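Local structure of Exo-1,3/1,4-beta-glucanase (Pseudoalteromonas sp., 3RRX) at residues G61-G66 with T105-D110; A80-Y85 with T153-S158; F290-W295 with V319-E324. The protein probably hydrolyses beta-1,3- and beta-1,4-linked glucans from the chain end, as a family 3 glycoside hydrolase. The protein carries 1 engineered substitution. All coordinates share one frame; numbering follows the deposited sequence.

Contact 1 (G61-G66 with T105-D110)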
loop_
_atom_site.group_PDB
_atom_site.type_symbol
_atom_site.label_atom_id
_atom_site.label_comp_id
_atom_site.label_asym_id
_atom_site.label_seq_id
_atom_site.Cartn_x
_atom_site.Cartn_y
_atom_site.Cartn_z
ATOM N N GLY A 61 -20.423 -13.945 -3.745
ATOM C CA GLY A 61 -20.208 -13.481 -2.384
ATOM C C GLY A 61 -19.567 -12.101 -2.264
ATOM O O GLY A 61 -19.725 -11.419 -1.255
ATOM N N SER A 62 -18.839 -11.694 -3.294
ATOM C CA SER A 62 -18.186 -10.384 -3.310
ATOM C C SER A 62 -17.843 -10.029 -4.732
ATOM O O SER A 62 -17.913 -10.876 -5.624
ATOM C CB SER A 62 -16.896 -10.391 -2.474
ATOM O OG SER A 62 -15.908 -11.260 -3.028
ATOM N N TYR A 63 -17.471 -8.770 -4.944
ATOM C CA TYR A 63 -16.971 -8.341 -6.228
ATOM C C TYR A 63 -15.906 -7.248 -6.023
ATOM O O TYR A 63 -15.836 -6.609 -4.966
ATOM C CB TYR A 63 -18.130 -7.905 -7.150
ATOM C CG TYR A 63 -18.905 -6.690 -6.681
ATOM C CD1 TYR A 63 -19.844 -6.785 -5.661
ATOM C CD2 TYR A 63 -18.706 -5.447 -7.273
ATOM C CE1 TYR A 63 -20.557 -5.666 -5.235
ATOM C CE2 TYR A 63 -19.410 -4.331 -6.856
ATOM C CZ TYR A 63 -20.332 -4.441 -5.839
ATOM O OH TYR A 63 -21.035 -3.317 -5.439
ATOM N N LEU A 64 -15.057 -7.067 -7.018
ATOM C CA LEU A 64 -13.867 -6.246 -6.849
ATOM C C LEU A 64 -13.914 -4.942 -7.632
ATOM O O LEU A 64 -14.249 -4.930 -8.817
ATOM C CB LEU A 64 -12.632 -7.032 -7.281
ATOM C CG LEU A 64 -11.282 -6.327 -7.179
ATOM C CD1 LEU A 64 -10.951 -6.030 -5.711
ATOM C CD2 LEU A 64 -10.188 -7.182 -7.818
ATOM N N ASN A 65 -13.569 -3.855 -6.947
ATOM C CA ASN A 65 -13.221 -2.589 -7.589
ATOM C C ASN A 65 -11.760 -2.652 -8.031
ATOM O O ASN A 65 -10.861 -2.324 -7.259
ATOM C CB ASN A 65 -13.385 -1.426 -6.604
ATOM C CG ASN A 65 -13.000 -0.092 -7.219
ATOM O OD1 ASN A 65 -13.353 0.189 -8.361
ATOM N ND2 ASN A 65 -12.263 0.730 -6.470
ATOM N N GLY A 66 -11.521 -3.085 -9.261
ATOM C CA GLY A 66 -10.168 -3.401 -9.690
ATOM C C GLY A 66 -9.296 -2.165 -9.811
ATOM O O GLY A 66 -8.070 -2.249 -9.721
ATOM N N THR A 105 -24.042 -9.404 -0.989
ATOM C CA THR A 105 -22.659 -9.397 -1.468
ATOM C C THR A 105 -21.936 -8.210 -0.834
ATOM O O THR A 105 -22.558 -7.398 -0.141
ATOM C CB THR A 105 -22.621 -9.298 -3.019
ATOM O OG1 THR A 105 -21.288 -9.503 -3.505
ATOM C CG2 THR A 105 -23.138 -7.930 -3.502
ATOM N N VAL A 106 -20.622 -8.124 -1.036
ATOM C CA VAL A 106 -19.855 -6.953 -0.616
ATOM C C VAL A 106 -18.877 -6.561 -1.704
ATOM O O VAL A 106 -18.413 -7.399 -2.484
ATOM C CB VAL A 106 -19.027 -7.186 0.680
ATOM C CG1 VAL A 106 -19.930 -7.332 1.894
ATOM C CG2 VAL A 106 -18.085 -8.388 0.516
ATOM N N TRP A 107 -18.549 -5.276 -1.720
ATOM C CA TRP A 107 -17.635 -4.699 -2.677
ATOM C C TRP A 107 -16.280 -4.570 -1.974
ATOM O O TRP A 107 -16.211 -4.115 -0.832
ATOM C CB TRP A 107 -18.159 -3.305 -3.049
ATOM C CG TRP A 107 -17.681 -2.768 -4.348
ATOM C CD1 TRP A 107 -16.733 -3.303 -5.168
ATOM C CD2 TRP A 107 -18.149 -1.576 -4.997
ATOM N NE1 TRP A 107 -16.578 -2.511 -6.288
ATOM C CE2 TRP A 107 -17.445 -1.455 -6.208
ATOM C CE3 TRP A 107 -19.101 -0.611 -4.673
ATOM C CZ2 TRP A 107 -17.656 -0.397 -7.090
ATOM C CZ3 TRP A 107 -19.314 0.435 -5.551
ATOM C CH2 TRP A 107 -18.593 0.532 -6.744
ATOM N N GLY A 108 -15.209 -4.952 -2.652
ATOM C CA GLY A 108 -13.869 -4.804 -2.096
ATOM C C GLY A 108 -12.936 -3.969 -2.956
ATOM O O GLY A 108 -13.144 -3.808 -4.156
ATOM N N THR A 109 -11.885 -3.439 -2.341
ATOM C CA THR A 109 -10.961 -2.582 -3.052
ATOM C C THR A 109 -9.570 -2.634 -2.413
ATOM O O THR A 109 -9.433 -2.836 -1.213
ATOM C CB THR A 109 -11.472 -1.110 -3.057
ATOM O OG1 THR A 109 -10.756 -0.340 -4.023
ATOM C CG2 THR A 109 -11.307 -0.481 -1.677
ATOM N N ASP A 110 -8.539 -2.431 -3.223
ATOM C CA ASP A 110 -7.175 -2.337 -2.713
ATOM C C ASP A 110 -6.999 -0.920 -2.149
ATOM O O ASP A 110 -7.495 0.033 -2.732
ATOM C CB ASP A 110 -6.195 -2.606 -3.860
ATOM C CG ASP A 110 -4.813 -3.012 -3.379
ATOM O OD1 ASP A 110 -4.645 -3.265 -2.170
ATOM O OD2 ASP A 110 -3.895 -3.079 -4.221
HETATM O O HOH W 1 -8.501 -2.393 -6.022
#
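Y63 and W107 stack on one side of a parallel pair of strands, 62-65 and 106-110, in the TIM-type barrel of the family 3 N-terminal domain. The stack is offset: the phenol ring and the five-membered ring of the indole have centroids 4.1 Å apart and planes inclined by only 22°. CE2 of Y63 lies over the indole face toward its rim, 3.3 Å from CD1 of W107. T105 OG1, which is bonded to F60 O, sits at the edge of the Y63 ring.

Beneath the rings the backbones are tightly laced. Y63 N reaches V106 O at 3.0 Å, G108 N reaches Y63 O at 2.9 Å, and N65 N reaches G108 O at 2.8 Å. The start of the pair is slacker, with just a weak bond from V106 N to G61 O at 3.4 Å. At the other end N65 and T109 run side by side, and ND2 of N65 donates to OG1 of T109 at 3.1 Å, tilted a little from the amide plane. Past them, toward the partly exposed G66 and D110, a water takes over, accepting from D110 N and donating to N65 O.

Helix 79-94 packs on the stacked side, bringing W82 and Y85 to W107 and M89 to Y63. On the opposite face, W157 of strand 157-162 meets S62 and V106, and F159 of the same strand meets L64.

Contact 2 (A80-Y85 with T153-S158)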
loop_
_atom_site.group_PDB
_atom_site.type_symbol
_atom_site.label_atom_id
_atom_site.label_comp_id
_atom_site.label_asym_id
_atom_site.label_seq_id
_atom_site.Cartn_x
_atom_site.Cartn_y
_atom_site.Cartn_z
ATOM N N ALA A 80 -22.853 9.810 -5.687
ATOM C CA ALA A 80 -24.167 9.256 -5.993
ATOM C C ALA A 80 -24.041 8.124 -7.008
ATOM O O ALA A 80 -24.808 7.164 -6.981
ATOM C CB ALA A 80 -25.110 10.345 -6.510
ATOM N N THR A 81 -23.061 8.233 -7.897
ATOM C CA THR A 81 -22.875 7.223 -8.931
ATOM C C THR A 81 -22.262 5.940 -8.345
ATOM O O THR A 81 -22.718 4.831 -8.636
ATOM C CB THR A 81 -22.040 7.769 -10.107
ATOM O OG1 THR A 81 -22.746 8.862 -10.717
ATOM C CG2 THR A 81 -21.809 6.691 -11.145
ATOM N N TRP A 82 -21.242 6.098 -7.509
ATOM C CA TRP A 82 -20.694 4.957 -6.773
ATOM C C TRP A 82 -21.784 4.249 -5.984
ATOM O O TRP A 82 -21.891 3.017 -6.019
ATOM C CB TRP A 82 -19.599 5.408 -5.816
ATOM C CG TRP A 82 -18.309 5.726 -6.505
ATOM C CD1 TRP A 82 -17.932 6.927 -7.038
ATOM C CD2 TRP A 82 -17.225 4.824 -6.740
ATOM N NE1 TRP A 82 -16.670 6.828 -7.586
ATOM C CE2 TRP A 82 -16.216 5.547 -7.415
ATOM C CE3 TRP A 82 -17.002 3.472 -6.433
ATOM C CZ2 TRP A 82 -15.005 4.964 -7.798
ATOM C CZ3 TRP A 82 -15.796 2.893 -6.815
ATOM C CH2 TRP A 82 -14.812 3.641 -7.486
ATOM N N LEU A 83 -22.586 5.025 -5.262
ATOM C CA LEU A 83 -23.619 4.442 -4.406
ATOM C C LEU A 83 -24.750 3.824 -5.204
ATOM O O LEU A 83 -25.360 2.852 -4.758
ATOM C CB LEU A 83 -24.170 5.474 -3.417
ATOM C CG LEU A 83 -23.167 5.928 -2.355
ATOM C CD1 LEU A 83 -23.750 7.046 -1.503
ATOM C CD2 LEU A 83 -22.730 4.745 -1.489
ATOM N N LYS A 84 -25.047 4.379 -6.378
ATOM C CA LYS A 84 -26.064 3.766 -7.236
ATOM C C LYS A 84 -25.606 2.387 -7.706
ATOM O O LYS A 84 -26.377 1.426 -7.715
ATOM C CB LYS A 84 -26.386 4.647 -8.448
ATOM C CG LYS A 84 -27.424 4.025 -9.387
ATOM C CD LYS A 84 -27.969 5.038 -10.393
ATOM C CE LYS A 84 -26.866 5.581 -11.293
ATOM N NZ LYS A 84 -27.367 6.604 -12.258
ATOM N N TYR A 85 -24.345 2.304 -8.117
ATOM C CA TYR A 85 -23.771 1.037 -8.544
ATOM C C TYR A 85 -23.788 0.040 -7.386
ATOM O O TYR A 85 -24.154 -1.130 -7.558
ATOM C CB TYR A 85 -22.341 1.245 -9.047
ATOM C CG TYR A 85 -21.766 0.035 -9.737
ATOM C CD1 TYR A 85 -21.898 -0.137 -11.108
ATOM C CD2 TYR A 85 -21.104 -0.952 -9.011
ATOM C CE1 TYR A 85 -21.375 -1.251 -11.740
ATOM C CE2 TYR A 85 -20.581 -2.061 -9.632
ATOM C CZ TYR A 85 -20.714 -2.207 -10.994
ATOM O OH TYR A 85 -20.192 -3.323 -11.604
ATOM N N THR A 153 -17.407 5.648 -0.775
ATOM C CA THR A 153 -17.682 5.161 -2.127
ATOM C C THR A 153 -18.579 3.924 -2.115
ATOM O O THR A 153 -18.781 3.290 -3.152
ATOM C CB THR A 153 -16.392 4.825 -2.888
ATOM O OG1 THR A 153 -15.639 3.869 -2.130
ATOM C CG2 THR A 153 -15.552 6.082 -3.111
ATOM N N GLY A 154 -19.109 3.579 -0.945
ATOM C CA GLY A 154 -20.046 2.470 -0.838
ATOM C C GLY A 154 -19.354 1.114 -0.771
ATOM O O GLY A 154 -19.959 0.080 -1.058
ATOM N N ILE A 155 -18.083 1.116 -0.387
ATOM C CA ILE A 155 -17.277 -0.110 -0.359
ATOM C C ILE A 155 -17.047 -0.585 1.080
ATOM O O ILE A 155 -16.738 0.222 1.956
ATOM C CB ILE A 155 -15.938 0.122 -1.108
ATOM C CG1 ILE A 155 -16.213 0.308 -2.600
ATOM C CG2 ILE A 155 -14.944 -1.027 -0.874
ATOM C CD1 ILE A 155 -15.018 0.865 -3.375
ATOM N N GLU A 156 -17.219 -1.885 1.321
ATOM C CA GLU A 156 -17.204 -2.437 2.683
ATOM C C GLU A 156 -15.869 -3.037 3.093
ATOM O O GLU A 156 -15.616 -3.262 4.282
ATOM C CB GLU A 156 -18.259 -3.550 2.831
ATOM C CG GLU A 156 -19.691 -3.107 2.595
ATOM C CD GLU A 156 -20.171 -3.367 1.186
ATOM O OE1 GLU A 156 -19.333 -3.626 0.301
ATOM O OE2 GLU A 156 -21.403 -3.317 0.967
ATOM N N TRP A 157 -15.034 -3.316 2.101
ATOM C CA TRP A 157 -13.877 -4.190 2.286
ATOM C C TRP A 157 -12.659 -3.583 1.589
ATOM O O TRP A 157 -12.689 -3.308 0.388
ATOM C CB TRP A 157 -14.233 -5.594 1.751
ATOM C CG TRP A 157 -13.124 -6.631 1.720
ATOM C CD1 TRP A 157 -11.933 -6.601 2.394
ATOM C CD2 TRP A 157 -13.121 -7.841 0.950
ATOM N NE1 TRP A 157 -11.196 -7.737 2.104
ATOM C CE2 TRP A 157 -11.903 -8.505 1.211
ATOM C CE3 TRP A 157 -14.035 -8.428 0.063
ATOM C CZ2 TRP A 157 -11.573 -9.725 0.611
ATOM C CZ3 TRP A 157 -13.712 -9.640 -0.522
ATOM C CH2 TRP A 157 -12.487 -10.272 -0.252
ATOM N N SER A 158 -11.594 -3.341 2.348
ATOM C CA SER A 158 -10.387 -2.729 1.784
ATOM C C SER A 158 -9.146 -3.562 2.071
ATOM O O SER A 158 -9.013 -4.127 3.158
ATOM C CB SER A 158 -10.204 -1.317 2.343
ATOM O OG SER A 158 -10.215 -1.331 3.761
#
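Helix 79-94 joins strands 62-65 and 106-110 in a beta-alpha-beta unit of the TIM-type barrel, and here it packs against residues 153-155, part of the turn that leads from helix 136-151 into the next strand, 157-162. W82 and L83 reach across from the helix. With CG of W82 anti to the carbonyl carbon (chi1 -76°), the indole runs alongside T153 and offers it one face. CB of T153 lies over that face, off-centre toward the rim and 3.8 Å from CE3 of W82, in a CH-pi contact; CG2 is over the same face. The threonine hydroxyl is engaged elsewhere, with V150 O and H115 NE2. Farther along the indole, CZ3 of W82 comes obliquely to CD1 of I155 at 4.1 Å.

L83 brings one branch, CD2, to CA of G154 at 3.6 Å. G154 has a positive phi of 82°, which favours glycine, and a CB on it would come about 2.9 Å from CD2 of L83, a clash, so the close approach of helix and turn depends on the missing side chain.

Replacing W82 by an alanine would probably open a gap between helix and turn, leaving T153 without the aromatic face it rests on and taking one ring neighbour from the W107 indole.

The contact is mostly carbon against carbon, though the carbonyl oxygen of T153 lies against CB of W82 at 3.5 Å. Without a polar bond between the segments, shape and burial are what hold the helix against the turn.

Contact 3 (F290-W295 with V319-E324)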
loop_
_atom_site.group_PDB
_atom_site.type_symbol
_atom_site.label_atom_id
_atom_site.label_comp_id
_atom_site.label_asym_id
_atom_site.label_seq_id
_atom_site.Cartn_x
_atom_site.Cartn_y
_atom_site.Cartn_z
ATOM N N PHE A 290 -10.864 -15.310 6.642
ATOM C CA PHE A 290 -10.864 -15.948 5.322
ATOM C C PHE A 290 -9.663 -15.546 4.482
ATOM O O PHE A 290 -9.192 -14.410 4.552
ATOM C CB PHE A 290 -12.183 -15.697 4.561
ATOM C CG PHE A 290 -12.379 -14.267 4.077
ATOM C CD1 PHE A 290 -12.058 -13.907 2.775
ATOM C CD2 PHE A 290 -12.933 -13.305 4.909
ATOM C CE1 PHE A 290 -12.265 -12.601 2.314
ATOM C CE2 PHE A 290 -13.138 -11.999 4.461
ATOM C CZ PHE A 290 -12.806 -11.648 3.159
ATOM N N VAL A 291 -9.168 -16.498 3.694
ATOM C CA VAL A 291 -8.066 -16.239 2.777
ATOM C C VAL A 291 -8.616 -15.866 1.394
ATOM O O VAL A 291 -9.466 -16.573 0.858
ATOM C CB VAL A 291 -7.148 -17.484 2.647
ATOM C CG1 VAL A 291 -6.064 -17.240 1.595
ATOM C CG2 VAL A 291 -6.524 -17.824 3.993
ATOM N N VAL A 292 -8.144 -14.753 0.833
ATOM C CA VAL A 292 -8.488 -14.375 -0.537
ATOM C C VAL A 292 -7.235 -14.517 -1.404
ATOM O O VAL A 292 -6.126 -14.239 -0.945
ATOM C CB VAL A 292 -9.060 -12.924 -0.615
ATOM C CG1 VAL A 292 -8.047 -11.906 -0.064
ATOM C CG2 VAL A 292 -9.473 -12.570 -2.052
ATOM N N SER A 293 -7.389 -14.980 -2.643
ATOM C CA SER A 293 -6.232 -15.057 -3.532
ATOM C C SER A 293 -5.959 -13.699 -4.168
ATOM O O SER A 293 -6.792 -12.798 -4.091
ATOM C CB SER A 293 -6.435 -16.118 -4.619
ATOM O OG SER A 293 -7.562 -15.819 -5.425
ATOM N N ASP A 294 -4.784 -13.551 -4.782
ATOM C CA ASP A 294 -4.459 -12.332 -5.522
ATOM C C ASP A 294 -4.919 -12.472 -6.984
ATOM O O ASP A 294 -5.382 -13.538 -7.404
ATOM C CB ASP A 294 -2.947 -12.026 -5.419
ATOM C CG ASP A 294 -2.633 -10.518 -5.488
ATOM O OD1 ASP A 294 -3.422 -9.757 -6.078
ATOM O OD2 ASP A 294 -1.585 -10.091 -4.951
ATOM N N TRP A 295 -4.782 -11.393 -7.745
ATOM C CA TRP A 295 -5.380 -11.245 -9.084
ATOM C C TRP A 295 -4.993 -12.366 -10.066
ATOM O O TRP A 295 -3.880 -12.375 -10.583
ATOM C CB TRP A 295 -4.957 -9.880 -9.644
ATOM C CG TRP A 295 -5.558 -9.474 -10.962
ATOM C CD1 TRP A 295 -5.232 -9.955 -12.196
ATOM C CD2 TRP A 295 -6.536 -8.455 -11.175
ATOM N NE1 TRP A 295 -5.970 -9.319 -13.162
ATOM C CE2 TRP A 295 -6.771 -8.385 -12.565
ATOM C CE3 TRP A 295 -7.237 -7.590 -10.327
ATOM C CZ2 TRP A 295 -7.682 -7.488 -13.129
ATOM C CZ3 TRP A 295 -8.149 -6.699 -10.889
ATOM C CH2 TRP A 295 -8.362 -6.659 -12.277
ATOM N N VAL A 319 -11.624 -17.439 -0.880
ATOM C CA VAL A 319 -12.255 -16.592 -1.894
ATOM C C VAL A 319 -11.301 -16.406 -3.067
ATOM O O VAL A 319 -10.142 -16.020 -2.884
ATOM C CB VAL A 319 -12.687 -15.201 -1.334
ATOM C CG1 VAL A 319 -13.191 -14.285 -2.480
ATOM C CG2 VAL A 319 -13.763 -15.366 -0.248
ATOM N N ILE A 320 -11.782 -16.701 -4.267
ATOM C CA ILE A 320 -10.922 -16.676 -5.445
ATOM C C ILE A 320 -11.087 -15.374 -6.226
ATOM O O ILE A 320 -12.184 -15.057 -6.689
ATOM C CB ILE A 320 -11.205 -17.871 -6.375
ATOM C CG1 ILE A 320 -10.905 -19.185 -5.645
ATOM C CG2 ILE A 320 -10.339 -17.779 -7.627
ATOM C CD1 ILE A 320 -9.423 -19.452 -5.497
ATOM N N MET A 321 -9.998 -14.620 -6.354
ATOM C CA MET A 321 -10.024 -13.376 -7.121
ATOM C C MET A 321 -9.848 -13.757 -8.583
ATOM O O MET A 321 -8.736 -13.955 -9.047
ATOM C CB MET A 321 -8.902 -12.429 -6.669
ATOM C CG MET A 321 -8.957 -11.001 -7.288
ATOM S SD MET A 321 -7.627 -9.932 -6.683
ATOM C CE MET A 321 -8.105 -9.747 -4.965
ATOM N N VAL A 322 -10.958 -13.885 -9.297
ATOM C CA VAL A 322 -10.921 -14.271 -10.699
ATOM C C VAL A 322 -11.734 -13.230 -11.477
ATOM O O VAL A 322 -12.916 -13.412 -11.785
ATOM C CB VAL A 322 -11.387 -15.747 -10.904
ATOM C CG1 VAL A 322 -12.730 -16.020 -10.196
ATOM C CG2 VAL A 322 -11.433 -16.122 -12.392
ATOM N N PRO A 323 -11.092 -12.094 -11.758
ATOM C CA PRO A 323 -11.811 -10.895 -12.213
ATOM C C PRO A 323 -12.595 -11.081 -13.514
ATOM O O PRO A 323 -13.695 -10.530 -13.647
ATOM C CB PRO A 323 -10.691 -9.855 -12.392
ATOM C CG PRO A 323 -9.410 -10.622 -12.408
ATOM C CD PRO A 323 -9.649 -11.852 -11.574
ATOM N N GLU A 324 -12.047 -11.855 -14.443
ATOM C CA GLU A 324 -12.598 -11.965 -15.789
ATOM C C GLU A 324 -13.248 -13.319 -16.076
ATOM O O GLU A 324 -14.286 -13.389 -16.738
ATOM C CB GLU A 324 -11.498 -11.698 -16.826
ATOM C CG GLU A 324 -11.950 -11.910 -18.261
ATOM C CD GLU A 324 -10.905 -11.510 -19.287
ATOM O OE1 GLU A 324 -9.738 -11.269 -18.911
ATOM O OE2 GLU A 324 -11.262 -11.439 -20.482
HETATM O O HOH W 2 -6.692 -16.072 -7.808
#
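CG of M321 stands anti to its N (chi1 -172°), and the chain runs on extended before bending at chi3 (-67°), which places SD 3.4 Å from N of W295 and turns CE back toward O of S293. S293 answers with its OG between backbone N and carbonyl carbon (chi1 61°), where it accepts a hydrogen bond from M321 N at 2.9 Å. This is the meeting of two successive strands of the TIM-type barrel, 290-292 and 320-321, running in much the same direction; strand 320-321 pairs in turn with 43-44.

The backbones join at a single bridge, V292 with V319: V319 N donates to V291 O at 2.9 Å, and S293 N to V319 O at 3.0 Å. Beyond it the hydroxyl of S293 takes the place of a backbone acceptor, and a water donates to both D294 O and M321 O. S293 O is buried with no polar partner in the model; CE of M321 lies close to it.

Apolar groups fill in along the strands. CG2 of V319 meets CD1 of F290 obliquely at 3.8 Å, while CG2 of V292 touches CG1 of V319 and CE of M321. D294 accepts from W295 N through OD1, on the anti side of the carboxylate. Past the strand ends, P323 packs on the W295 indole, with CG over the centre of the six-membered ring, 3.7 Å from its centroid.

Overall arrangement
All three contacts are buried parts of one TIM-type barrel domain, although contact 3 ends at the partly exposed W295 and contact 1 at a watered strand end. Contacts 1 and 3 are strand pairings: the first is a parallel ladder, sound in its middle and looser at its ends, the third a single bridge continued by a serine hydroxyl. Contact 2 instead sets a helix against a turn, through largely apolar packing. That helix, 79-94, connects the two strands of contact 1, and E156 OE1 meets W107 N between sheet neighbours. Contact 3 touches contact 1 where L64 packs on W295 and M321, and contact 2 where W157 meets F290.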